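Local coordinates for protein tapirin (Caldicellulosiruptor hydrothermalis, PDB 6N2C) that probably binds cellulose and helps a thermophilic bacterium adhere to it, through a zinc-bearing beta-helix domain, at residues A[225-230]-A[245-250]; A[197-202]-A[545-550]; A[262-267]-A[281-286]; A[271-276]-A[450-455]. All blocks are in the same frame, centred on the assembly; numbering follows the deposited sequence.

Contact 1 (A[225-230]-A[245-250])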
loop_
_atom_site.group_PDB
_atom_site.type_symbol
_atom_site.label_atom_id
_atom_site.label_comp_id
_atom_site.label_asym_id
_atom_site.label_seq_id
_atom_site.Cartn_x
_atom_site.Cartn_y
_atom_site.Cartn_z
ATOM N N TYR A 225 -5.889 11.244 -11.429
ATOM C CA TYR A 225 -5.752 10.214 -10.387
ATOM C C TYR A 225 -7.111 9.953 -9.906
ATOM O O TYR A 225 -8.037 10.757 -10.096
ATOM C CB TYR A 225 -4.788 10.649 -9.274
ATOM C CG TYR A 225 -5.144 11.985 -8.693
ATOM C CD1 TYR A 225 -6.166 12.110 -7.805
ATOM C CD2 TYR A 225 -4.366 13.095 -8.987
ATOM C CE1 TYR A 225 -6.499 13.342 -7.242
ATOM C CE2 TYR A 225 -4.664 14.346 -8.471
ATOM C CZ TYR A 225 -5.703 14.478 -7.587
ATOM O OH TYR A 225 -6.026 15.726 -7.085
ATOM N N THR A 226 -7.274 8.787 -9.341
ATOM C CA THR A 226 -8.421 8.410 -8.582
ATOM C C THR A 226 -8.331 8.961 -7.145
ATOM O O THR A 226 -9.334 9.462 -6.590
ATOM C CB THR A 226 -8.544 6.905 -8.538
ATOM O OG1 THR A 226 -8.493 6.436 -9.920
ATOM C CG2 THR A 226 -9.811 6.507 -7.928
ATOM N N ILE A 227 -7.226 8.664 -6.469
ATOM C CA ILE A 227 -7.035 9.202 -5.091
ATOM C C ILE A 227 -5.633 9.781 -5.053
ATOM O O ILE A 227 -4.662 9.130 -5.426
ATOM C CB ILE A 227 -7.111 8.113 -4.026
ATOM C CG1 ILE A 227 -8.486 7.486 -4.019
ATOM C CG2 ILE A 227 -6.773 8.689 -2.666
ATOM C CD1 ILE A 227 -8.547 6.349 -2.955
ATOM N N LYS A 228 -5.532 11.008 -4.529
ATOM C CA LYS A 228 -4.289 11.609 -4.168
ATOM C C LYS A 228 -4.390 11.942 -2.640
ATOM O O LYS A 228 -5.341 12.583 -2.239
ATOM C CB LYS A 228 -4.017 12.854 -4.971
ATOM C CG LYS A 228 -2.685 13.456 -4.572
ATOM C CD LYS A 228 -2.447 14.755 -5.337
ATOM C CE LYS A 228 -1.147 15.438 -4.931
ATOM N NZ LYS A 228 0.063 14.557 -5.191
ATOM N N ALA A 229 -3.451 11.451 -1.879
ATOM C CA ALA A 229 -3.472 11.594 -0.395
ATOM C C ALA A 229 -2.106 11.732 0.150
ATOM O O ALA A 229 -1.155 11.227 -0.402
ATOM C CB ALA A 229 -4.124 10.347 0.177
ATOM N N ASP A 230 -1.964 12.323 1.351
ATOM C CA ASP A 230 -0.742 12.214 2.096
ATOM C C ASP A 230 -0.590 10.858 2.753
ATOM O O ASP A 230 0.484 10.244 2.751
ATOM C CB ASP A 230 -0.746 13.235 3.290
ATOM C CG ASP A 230 -0.718 14.704 2.863
ATOM O OD1 ASP A 230 -0.432 14.983 1.711
ATOM O OD2 ASP A 230 -0.858 15.537 3.784
ATOM N N ASN A 245 -7.642 2.334 -11.804
ATOM C CA ASN A 245 -7.579 3.324 -10.681
ATOM C C ASN A 245 -6.147 3.722 -10.529
ATOM O O ASN A 245 -5.198 2.831 -10.557
ATOM C CB ASN A 245 -8.008 2.705 -9.398
ATOM C CG ASN A 245 -9.420 2.131 -9.433
ATOM O OD1 ASN A 245 -9.618 1.033 -8.963
ATOM N ND2 ASN A 245 -10.415 2.888 -9.897
ATOM N N LYS A 246 -5.915 5.022 -10.277
ATOM C CA LYS A 246 -4.557 5.557 -10.119
ATOM C C LYS A 246 -4.466 6.256 -8.739
ATOM O O LYS A 246 -5.108 7.302 -8.544
ATOM C CB LYS A 246 -4.185 6.512 -11.239
ATOM C CG LYS A 246 -4.622 6.109 -12.675
ATOM C CD LYS A 246 -3.988 4.868 -13.209
ATOM C CE LYS A 246 -4.548 4.545 -14.592
ATOM N NZ LYS A 246 -3.671 3.547 -15.263
ATOM N N VAL A 247 -3.669 5.696 -7.845
ATOM C CA VAL A 247 -3.643 6.109 -6.393
ATOM C C VAL A 247 -2.242 6.606 -6.133
ATOM O O VAL A 247 -1.267 5.931 -6.457
ATOM C CB VAL A 247 -4.001 4.968 -5.487
ATOM C CG1 VAL A 247 -3.811 5.333 -3.992
ATOM C CG2 VAL A 247 -5.458 4.568 -5.694
ATOM N N VAL A 248 -2.118 7.785 -5.477
ATOM C CA VAL A 248 -0.842 8.377 -5.175
ATOM C C VAL A 248 -0.893 8.726 -3.663
ATOM O O VAL A 248 -1.778 9.496 -3.289
ATOM C CB VAL A 248 -0.602 9.716 -5.954
ATOM C CG1 VAL A 248 0.795 10.227 -5.632
ATOM C CG2 VAL A 248 -0.677 9.443 -7.458
ATOM N N VAL A 249 0.007 8.116 -2.902
ATOM C CA VAL A 249 0.091 8.303 -1.436
ATOM C C VAL A 249 1.504 8.803 -1.154
ATOM O O VAL A 249 2.500 8.070 -1.264
ATOM C CB VAL A 249 -0.225 7.039 -0.626
ATOM C CG1 VAL A 249 -0.223 7.461 0.864
ATOM C CG2 VAL A 249 -1.581 6.501 -1.016
ATOM N N ASN A 250 1.601 10.073 -0.780
ATOM C CA ASN A 250 2.942 10.704 -0.615
ATOM C C ASN A 250 3.722 10.092 0.531
ATOM O O ASN A 250 4.921 9.757 0.399
ATOM C CB ASN A 250 2.830 12.207 -0.466
ATOM C CG ASN A 250 4.161 12.901 -0.622
ATOM O OD1 ASN A 250 4.903 12.619 -1.564
ATOM N ND2 ASN A 250 4.503 13.754 0.333
#

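Contact 2 (A[197-202]-A[545-550])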
loop_
_atom_site.group_PDB
_atom_site.type_symbol
_atom_site.label_atom_id
_atom_site.label_comp_id
_atom_site.label_asym_id
_atom_site.label_seq_id
_atom_site.Cartn_x
_atom_site.Cartn_y
_atom_site.Cartn_z
ATOM N N ASN A 197 -17.497 4.475 -5.602
ATOM C CA ASN A 197 -18.346 4.129 -6.743
ATOM C C ASN A 197 -17.551 4.504 -7.935
ATOM O O ASN A 197 -16.435 5.057 -7.810
ATOM C CB ASN A 197 -19.657 4.856 -6.663
ATOM C CG ASN A 197 -20.812 4.011 -7.176
ATOM O OD1 ASN A 197 -20.651 3.358 -8.211
ATOM N ND2 ASN A 197 -21.971 3.990 -6.443
ATOM N N ASN A 198 -18.097 4.247 -9.112
ATOM C CA ASN A 198 -17.299 4.430 -10.309
ATOM C C ASN A 198 -16.986 5.907 -10.571
ATOM O O ASN A 198 -17.813 6.790 -10.323
ATOM C CB ASN A 198 -18.021 3.892 -11.573
ATOM C CG ASN A 198 -18.485 2.463 -11.429
ATOM O OD1 ASN A 198 -19.607 2.219 -11.063
ATOM N ND2 ASN A 198 -17.570 1.483 -11.711
ATOM N N ASN A 199 -15.806 6.144 -11.133
ATOM C CA ASN A 199 -15.346 7.478 -11.541
ATOM C C ASN A 199 -15.389 8.545 -10.421
ATOM O O ASN A 199 -15.940 9.634 -10.614
ATOM C CB ASN A 199 -16.130 7.902 -12.754
ATOM C CG ASN A 199 -16.063 6.826 -13.809
ATOM O OD1 ASN A 199 -14.951 6.408 -14.174
ATOM N ND2 ASN A 199 -17.187 6.362 -14.271
ATOM N N ILE A 200 -14.898 8.169 -9.232
ATOM C CA ILE A 200 -14.737 9.136 -8.137
ATOM C C ILE A 200 -13.301 9.562 -8.166
ATOM O O ILE A 200 -12.419 8.716 -8.294
ATOM C CB ILE A 200 -15.264 8.583 -6.772
ATOM C CG1 ILE A 200 -16.810 8.317 -6.962
ATOM C CG2 ILE A 200 -14.970 9.579 -5.618
ATOM C CD1 ILE A 200 -17.650 7.928 -5.772
ATOM N N THR A 201 -13.047 10.873 -8.039
ATOM C CA THR A 201 -11.710 11.422 -7.880
ATOM C C THR A 201 -11.645 12.067 -6.509
ATOM O O THR A 201 -12.494 12.890 -6.200
ATOM C CB THR A 201 -11.420 12.455 -8.947
ATOM O OG1 THR A 201 -11.511 11.848 -10.266
ATOM C CG2 THR A 201 -10.077 13.012 -8.821
ATOM N N VAL A 202 -10.709 11.626 -5.703
ATOM C CA VAL A 202 -10.538 12.106 -4.300
ATOM C C VAL A 202 -9.191 12.824 -4.244
ATOM O O VAL A 202 -8.175 12.228 -4.535
ATOM C CB VAL A 202 -10.546 10.959 -3.306
ATOM C CG1 VAL A 202 -10.259 11.437 -1.882
ATOM C CG2 VAL A 202 -11.842 10.184 -3.354
ATOM N N GLY A 545 -23.610 7.076 -5.688
ATOM C CA GLY A 545 -23.349 7.474 -7.044
ATOM C C GLY A 545 -21.894 7.574 -7.379
ATOM O O GLY A 545 -21.024 7.630 -6.484
ATOM N N GLY A 546 -21.603 7.583 -8.688
ATOM C CA GLY A 546 -20.244 7.902 -9.143
ATOM C C GLY A 546 -20.143 9.274 -9.772
ATOM O O GLY A 546 -21.027 10.098 -9.582
ATOM N N ASN A 547 -19.118 9.465 -10.595
ATOM C CA ASN A 547 -18.891 10.720 -11.354
ATOM C C ASN A 547 -18.850 11.959 -10.405
ATOM O O ASN A 547 -19.602 12.931 -10.540
ATOM C CB ASN A 547 -19.938 10.873 -12.418
ATOM C CG ASN A 547 -19.967 9.653 -13.373
ATOM O OD1 ASN A 547 -20.976 8.951 -13.482
ATOM N ND2 ASN A 547 -18.853 9.368 -13.983
ATOM N N LEU A 548 -17.998 11.832 -9.421
ATOM C CA LEU A 548 -17.975 12.791 -8.288
ATOM C C LEU A 548 -16.526 13.150 -8.020
ATOM O O LEU A 548 -15.627 12.260 -7.941
ATOM C CB LEU A 548 -18.661 12.111 -7.099
ATOM C CG LEU A 548 -18.326 12.693 -5.689
ATOM C CD1 LEU A 548 -18.968 14.054 -5.583
ATOM C CD2 LEU A 548 -18.955 11.820 -4.626
ATOM N N ASN A 549 -16.243 14.475 -7.839
ATOM C CA ASN A 549 -14.936 14.946 -7.432
ATOM C C ASN A 549 -15.117 15.391 -5.928
ATOM O O ASN A 549 -16.014 16.169 -5.628
ATOM C CB ASN A 549 -14.547 16.174 -8.201
ATOM C CG ASN A 549 -14.258 15.890 -9.627
ATOM O OD1 ASN A 549 -13.377 15.053 -9.949
ATOM N ND2 ASN A 549 -15.000 16.574 -10.534
ATOM N N ILE A 550 -14.220 14.867 -5.079
ATOM C CA ILE A 550 -14.162 15.102 -3.630
ATOM C C ILE A 550 -12.870 15.809 -3.399
ATOM O O ILE A 550 -11.788 15.337 -3.773
ATOM C CB ILE A 550 -14.241 13.783 -2.784
ATOM C CG1 ILE A 550 -15.570 13.090 -3.069
ATOM C CG2 ILE A 550 -14.159 14.098 -1.268
ATOM C CD1 ILE A 550 -15.646 11.688 -2.636
HETATM O O HOH W 1 -14.390 12.104 -11.233
HETATM O O HOH W 2 -19.984 6.412 -13.387
#

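Contact 3 (A[262-267]-A[281-286])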
loop_
_atom_site.group_PDB
_atom_site.type_symbol
_atom_site.label_atom_id
_atom_site.label_comp_id
_atom_site.label_asym_id
_atom_site.label_seq_id
_atom_site.Cartn_x
_atom_site.Cartn_y
_atom_site.Cartn_z
ATOM N N ASN A 262 -7.661 -5.528 -8.715
ATOM C CA ASN A 262 -8.638 -6.155 -9.631
ATOM C C ASN A 262 -8.792 -5.271 -10.824
ATOM O O ASN A 262 -8.710 -4.072 -10.720
ATOM C CB ASN A 262 -10.029 -6.250 -9.013
ATOM C CG ASN A 262 -10.041 -7.074 -7.776
ATOM O OD1 ASN A 262 -9.947 -8.303 -7.853
ATOM N ND2 ASN A 262 -10.002 -6.398 -6.579
ATOM N N GLY A 263 -9.104 -5.889 -11.991
ATOM C CA GLY A 263 -9.642 -5.158 -13.114
ATOM C C GLY A 263 -8.583 -4.638 -14.081
ATOM O O GLY A 263 -8.878 -4.102 -15.164
ATOM N N ASN A 264 -7.311 -4.811 -13.700
ATOM C CA ASN A 264 -6.188 -4.398 -14.408
ATOM C C ASN A 264 -6.039 -2.874 -14.541
ATOM O O ASN A 264 -6.962 -2.097 -14.236
ATOM C CB ASN A 264 -6.148 -5.010 -15.855
ATOM C CG ASN A 264 -5.971 -6.560 -15.886
ATOM O OD1 ASN A 264 -5.934 -7.304 -14.873
ATOM N ND2 ASN A 264 -5.809 -7.009 -17.048
ATOM N N ASN A 265 -4.902 -2.487 -15.069
ATOM C CA ASN A 265 -4.565 -1.123 -15.419
ATOM C C ASN A 265 -4.536 -0.137 -14.178
ATOM O O ASN A 265 -4.673 1.042 -14.374
ATOM C CB ASN A 265 -5.511 -0.570 -16.447
ATOM C CG ASN A 265 -5.393 -1.307 -17.783
ATOM O OD1 ASN A 265 -4.328 -1.313 -18.340
ATOM N ND2 ASN A 265 -6.480 -1.929 -18.246
ATOM N N ASN A 266 -4.275 -0.667 -13.000
ATOM C CA ASN A 266 -4.226 0.177 -11.793
ATOM C C ASN A 266 -2.804 0.625 -11.599
ATOM O O ASN A 266 -1.844 -0.063 -12.014
ATOM C CB ASN A 266 -4.657 -0.628 -10.629
ATOM C CG ASN A 266 -6.072 -1.184 -10.755
ATOM O OD1 ASN A 266 -7.048 -0.448 -10.655
ATOM N ND2 ASN A 266 -6.178 -2.482 -10.936
ATOM N N ARG A 267 -2.640 1.721 -10.799
ATOM C CA ARG A 267 -1.316 2.215 -10.479
ATOM C C ARG A 267 -1.357 2.690 -9.017
ATOM O O ARG A 267 -2.318 3.370 -8.638
ATOM C CB ARG A 267 -0.969 3.382 -11.367
ATOM C CG ARG A 267 0.452 3.896 -11.152
ATOM C CD ARG A 267 0.881 4.975 -12.203
ATOM N NE ARG A 267 2.258 5.397 -12.043
ATOM C CZ ARG A 267 2.720 6.386 -11.250
ATOM N NH1 ARG A 267 1.931 7.189 -10.499
ATOM N NH2 ARG A 267 4.048 6.601 -11.211
ATOM N N SER A 281 -1.565 -8.151 -3.872
ATOM C CA SER A 281 -1.788 -9.050 -5.032
ATOM C C SER A 281 -2.137 -8.336 -6.309
ATOM O O SER A 281 -3.195 -7.663 -6.348
ATOM C CB SER A 281 -2.870 -10.077 -4.638
ATOM O OG SER A 281 -3.203 -10.878 -5.801
ATOM N N LEU A 282 -1.282 -8.483 -7.367
ATOM C CA LEU A 282 -1.504 -7.802 -8.631
ATOM C C LEU A 282 -2.452 -8.627 -9.573
ATOM O O LEU A 282 -2.594 -9.859 -9.374
ATOM C CB LEU A 282 -0.213 -7.393 -9.358
ATOM C CG LEU A 282 0.441 -6.150 -8.699
ATOM C CD1 LEU A 282 1.025 -6.449 -7.303
ATOM C CD2 LEU A 282 1.547 -5.735 -9.615
ATOM N N SER A 283 -3.138 -7.955 -10.449
ATOM C CA SER A 283 -4.138 -8.551 -11.364
ATOM C C SER A 283 -3.713 -8.709 -12.811
ATOM O O SER A 283 -4.325 -9.510 -13.543
ATOM C CB SER A 283 -5.518 -7.837 -11.320
ATOM O OG SER A 283 -5.496 -6.537 -11.883
ATOM N N GLY A 284 -2.743 -7.920 -13.251
ATOM C CA GLY A 284 -2.325 -7.747 -14.626
ATOM C C GLY A 284 -2.371 -6.316 -15.110
ATOM O O GLY A 284 -3.279 -5.555 -14.703
ATOM N N LYS A 285 -1.341 -5.885 -15.832
ATOM C CA LYS A 285 -1.216 -4.517 -16.282
ATOM C C LYS A 285 -1.351 -3.542 -15.042
ATOM O O LYS A 285 -1.809 -2.431 -15.177
ATOM C CB LYS A 285 -2.247 -4.138 -17.323
ATOM C CG LYS A 285 -2.063 -4.902 -18.623
ATOM C CD LYS A 285 -1.201 -4.042 -19.509
ATOM C CE LYS A 285 -2.084 -3.470 -20.577
ATOM N NZ LYS A 285 -2.079 -4.347 -21.774
ATOM N N ASP A 286 -0.857 -3.997 -13.906
ATOM C CA ASP A 286 -0.905 -3.177 -12.675
ATOM C C ASP A 286 0.535 -2.741 -12.341
ATOM O O ASP A 286 1.504 -3.506 -12.538
ATOM C CB ASP A 286 -1.505 -3.965 -11.542
ATOM C CG ASP A 286 -2.972 -4.224 -11.717
ATOM O OD1 ASP A 286 -3.730 -3.297 -12.137
ATOM O OD2 ASP A 286 -3.410 -5.302 -11.242
HETATM O O HOH W 3 -1.055 0.332 -14.725
#

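Contact 4 (A[271-276]-A[450-455])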
loop_
_atom_site.group_PDB
_atom_site.type_symbol
_atom_site.label_atom_id
_atom_site.label_comp_id
_atom_site.label_asym_id
_atom_site.label_seq_id
_atom_site.Cartn_x
_atom_site.Cartn_y
_atom_site.Cartn_z
ATOM N N ASN A 271 5.347 7.150 -2.115
ATOM C CA ASN A 271 6.617 7.930 -2.097
ATOM C C ASN A 271 7.365 7.867 -0.784
ATOM O O ASN A 271 8.403 8.440 -0.662
ATOM C CB ASN A 271 6.354 9.343 -2.533
ATOM C CG ASN A 271 5.871 9.374 -3.924
ATOM O OD1 ASN A 271 6.431 8.656 -4.742
ATOM N ND2 ASN A 271 4.869 10.122 -4.210
ATOM N N SER A 272 6.905 7.159 0.195
ATOM C CA SER A 272 7.796 6.868 1.357
ATOM C C SER A 272 7.608 5.500 1.899
ATOM O O SER A 272 8.552 4.751 1.923
ATOM C CB SER A 272 7.549 7.952 2.427
ATOM O OG SER A 272 8.205 7.660 3.640
ATOM N N LEU A 273 6.414 5.132 2.322
ATOM C CA LEU A 273 6.225 3.831 3.001
ATOM C C LEU A 273 4.918 3.190 2.557
ATOM O O LEU A 273 3.863 3.838 2.662
ATOM C CB LEU A 273 6.180 4.056 4.526
ATOM C CG LEU A 273 5.968 2.847 5.443
ATOM C CD1 LEU A 273 6.921 1.679 5.149
ATOM C CD2 LEU A 273 6.000 3.182 6.941
ATOM N N LEU A 274 4.985 1.889 2.181
ATOM C CA LEU A 274 3.779 1.075 1.877
ATOM C C LEU A 274 3.898 -0.089 2.761
ATOM O O LEU A 274 4.922 -0.825 2.694
ATOM C CB LEU A 274 3.841 0.641 0.376
ATOM C CG LEU A 274 2.732 -0.239 -0.114
ATOM C CD1 LEU A 274 1.442 0.533 0.037
ATOM C CD2 LEU A 274 2.938 -0.550 -1.559
ATOM N N PHE A 275 2.911 -0.310 3.641
ATOM C CA PHE A 275 3.013 -1.339 4.658
ATOM C C PHE A 275 1.712 -2.079 4.728
ATOM O O PHE A 275 0.679 -1.453 4.969
ATOM C CB PHE A 275 3.315 -0.673 6.040
ATOM C CG PHE A 275 3.797 -1.589 7.077
ATOM C CD1 PHE A 275 2.950 -2.575 7.624
ATOM C CD2 PHE A 275 5.124 -1.528 7.532
ATOM C CE1 PHE A 275 3.417 -3.456 8.599
ATOM C CE2 PHE A 275 5.544 -2.396 8.497
ATOM C CZ PHE A 275 4.728 -3.366 9.016
ATOM N N SER A 276 1.754 -3.411 4.631
ATOM C CA SER A 276 0.569 -4.205 4.876
ATOM C C SER A 276 0.934 -5.394 5.740
ATOM O O SER A 276 1.994 -5.964 5.600
ATOM C CB SER A 276 -0.096 -4.709 3.597
ATOM O OG SER A 276 -1.338 -5.333 3.861
ATOM N N PRO A 450 8.905 0.799 11.342
ATOM C CA PRO A 450 8.835 2.222 11.579
ATOM C C PRO A 450 7.921 2.523 12.762
ATOM O O PRO A 450 6.895 1.896 12.961
ATOM C CB PRO A 450 8.239 2.766 10.290
ATOM C CG PRO A 450 8.748 1.829 9.241
ATOM C CD PRO A 450 8.485 0.515 9.966
ATOM N N ALA A 451 8.337 3.526 13.527
ATOM C CA ALA A 451 7.618 3.944 14.711
ATOM C C ALA A 451 6.212 4.357 14.401
ATOM O O ALA A 451 5.319 3.985 15.138
ATOM C CB ALA A 451 8.328 5.098 15.415
ATOM N N ILE A 452 6.031 5.007 13.280
ATOM C CA ILE A 452 4.684 5.414 12.872
ATOM C C ILE A 452 3.753 4.215 12.739
ATOM O O ILE A 452 2.569 4.291 13.122
ATOM C CB ILE A 452 4.680 6.326 11.635
ATOM C CG1 ILE A 452 3.388 7.039 11.407
ATOM C CG2 ILE A 452 5.001 5.516 10.380
ATOM C CD1 ILE A 452 2.932 7.945 12.502
ATOM N N ILE A 453 4.244 3.084 12.204
ATOM C CA ILE A 453 3.420 1.900 12.075
ATOM C C ILE A 453 3.119 1.262 13.415
ATOM O O ILE A 453 1.982 0.838 13.673
ATOM C CB ILE A 453 4.106 0.832 11.136
ATOM C CG1 ILE A 453 4.338 1.418 9.747
ATOM C CG2 ILE A 453 3.350 -0.505 11.175
ATOM C CD1 ILE A 453 3.110 1.749 8.923
ATOM N N GLU A 454 4.116 1.222 14.314
ATOM C CA GLU A 454 3.912 0.766 15.658
ATOM C C GLU A 454 2.780 1.521 16.317
ATOM O O GLU A 454 1.869 0.870 16.932
ATOM C CB GLU A 454 5.164 0.891 16.507
ATOM C CG GLU A 454 6.221 -0.081 16.127
ATOM C CD GLU A 454 7.559 0.147 16.879
ATOM O OE1 GLU A 454 7.613 1.005 17.835
ATOM O OE2 GLU A 454 8.565 -0.472 16.404
ATOM N N GLU A 455 2.793 2.823 16.144
ATOM C CA GLU A 455 1.769 3.672 16.833
ATOM C C GLU A 455 0.399 3.484 16.207
ATOM O O GLU A 455 -0.604 3.363 16.911
ATOM C CB GLU A 455 2.167 5.136 16.840
ATOM C CG GLU A 455 3.466 5.431 17.551
ATOM C CD GLU A 455 3.358 5.037 19.062
ATOM O OE1 GLU A 455 4.220 4.253 19.563
ATOM O OE2 GLU A 455 2.309 5.374 19.623
#

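Contact 1 (A[225-230]-A[245-250])
The Tyr225 ring carries Lys228 CB of its own segment over one face, displaced toward the rim, while the residue's own CB touches Lys246 O at 3.4 Å. A chi1 of 53° sets CG between the backbone N and the carbonyl carbon, and the ring's OH bonds Thr203. Next to Tyr225, two successive amides share one carbonyl. Thr226 N reaches Lys246 O at 2.7 Å, in the carbonyl plane, while Ile227 N reaches the same oxygen at 3.3 Å, tilted from that plane. Two residues thus face one, as in a beta bulge, where strands 227-229 and 246-249 of successive coils of the parallel beta-helix come together. Thr226 adds a side-chain bond: OG1 accepts from Lys246 N at 3.0 Å, nearly straight at 165°, and has Asp218 as a second partner. From Ile227 onward the parallel register is regular, with Val248 N donating to Ile227 O, Ala229 N to Val248 O and Asn250 N to Ala229 O. Ile227 CB lies 4.3 Å from Val247 CG2 on the buried face that Ala229 and Val249 share, whereas Lys228 and Val248 take the opposite face.

Contact 2 (A[197-202]-A[545-550])
Asn199 and Asn547 lie side by side and point the same way, their amide planes only 19° apart. Asn547 ND2 comes to 3.3 Å from Asn199 CB, and since both ND2 groups are donors, it is water 2 that links the two amides: it accepts from Asn199 ND2 at 2.9 Å and donates to Asn547 OD1 at 2.7 Å. Asn199 OD1 accepts from Asn220 N, and its ND2 also donates to Asn219 OD1. Both asparagines have left-handed backbone conformations (phi near 55°), at the turn that leads into the strands; such stacking of like side chains at equivalent turns is a familiar feature of parallel beta-helices, and here it joins two neighbouring coils far apart in sequence. Two residues on, Thr201 and Asn549 again run alongside each other, with Asn549 OD1 3.4 Å from Thr201 CB. Water 1 sits by this pair, bonded to Asn199 O and Thr201 OG1 and weakly to Asn549 OD1. The Asn549 side chain is about 6 Å from the bound zinc ion. On the other face the groups are apolar: Ile200 and Ile550 are turned across each other, CG2 of Ile200 meeting CD1 in one of the two conformers of Ile550, and Val202 lies alongside Ile550, with Phe543 touching Ile200, Leu548 and Ile550. Near the turn Gly546 CA makes a CA-H...O contact with Asn198 O (2.9 Å), and the same carbonyl accepts a hydrogen bond from Asn547 N.

Contact 3 (A[262-267]-A[281-286])
Two stacked turns of the beta-helix, one coil apart, are joined here by Asn266 and Asp286, whose side chains run alongside each other and point the same way. Asp286 OD1 takes two bonds from Asn266. The backbone N arrives at 2.8 Å, nearly in line with the C-O bond, and ND2, also at 2.8 Å, comes in on the syn side, 31° out of the carboxylate plane. The other oxygen, OD2, is gripped within its own turn by Ser283 N and Ser283 OG, which leaves the carboxylate with four donors that hold it in place and probably favour its charged form. The amide of Asn266 is fixed in turn: ND2 also gives a hydrogen bond to Asn262 O at 3.0 Å, with that oxygen close to the amide plane. Ser283 OG passes the linkage on, accepting from Asn264 N at 3.1 Å. Outside this core, Asn265 and Lys285 share a left-handed backbone conformation and lie side by side, and water 3 donates to both Asn266 O and Lys285 O. The turns follow strands 259-260 and 279-281 and lead into 267-270 and 287-290. The linkage carries on to coils on either side, Asn266 OD1 accepting from Asn245 N and Asp286 N donating to Asn306 OD1, while Phe261 packs against both Asn266 and Asp286.

Contact 4 (A[271-276]-A[450-455])
Ile453 carries this contact, reaching from the helix to Leu273 and Phe275 on the strand. From CB the side chain splits. CG2 hangs over the centre of the Phe275 ring, 3.8 Å from its centroid and 9° off the ring normal, a CH-pi contact on one face. CG1, anti to the carbonyl carbon (chi1 -59°), passes between the two strand residues, 3.7 Å from Leu273 CD2 and 3.8 Å from Phe275 CD2. At the tip, CD1 touches Phe275 CB at 3.8 Å and is equally near Leu273 CD2, so that Leu273 and Ile453 meet tip to tip. Leu273 CD2 has a further partner in Pro450, whose CG lies 3.8 Å away, and it brushes Ile452 CG2 more loosely. Pro450 CD approaches the Phe275 ring obliquely at CE2. The contact is wholly apolar and buried, with no hydrogen bond from one segment to the other; Phe294 stacks with Phe275 and touches Pro450 and Leu273, and Tyr254 packs on Ile453. Pro450 occupies the N-cap position of helix 451-457, whose first residues cross strand 273-276 at -38°, their axes 10.9 Å apart. Leu273 and Phe275 point to the helix and Leu274 away from it, as neighbours on a strand do; the helix is laid against the outer surface of one face of the parallel beta-helix.

Overall arrangement
From the N terminus, 197-202 opens contact 2, which closes only when 545-550 returns beside it; the other three lie within that span. Contact 1 closes first, joining two successive coils, and its strand 227-229 bonds directly to strand 200-203 of contact 2. After it, 262-267 opens contact 3 and 271-276 opens contact 4 before 281-286 closes contact 3, so contacts 3 and 4 cross. Contact 3 joins the turns that precede strands 267-270 and 287-290, while contact 4 closes at 450-455, after the coils ending with strand 434-436 and before the chain returns beside the first coil, setting a helix on another face. Contacts 1 and 2 knit one face of the beta-helix, contact 2 near the zinc site.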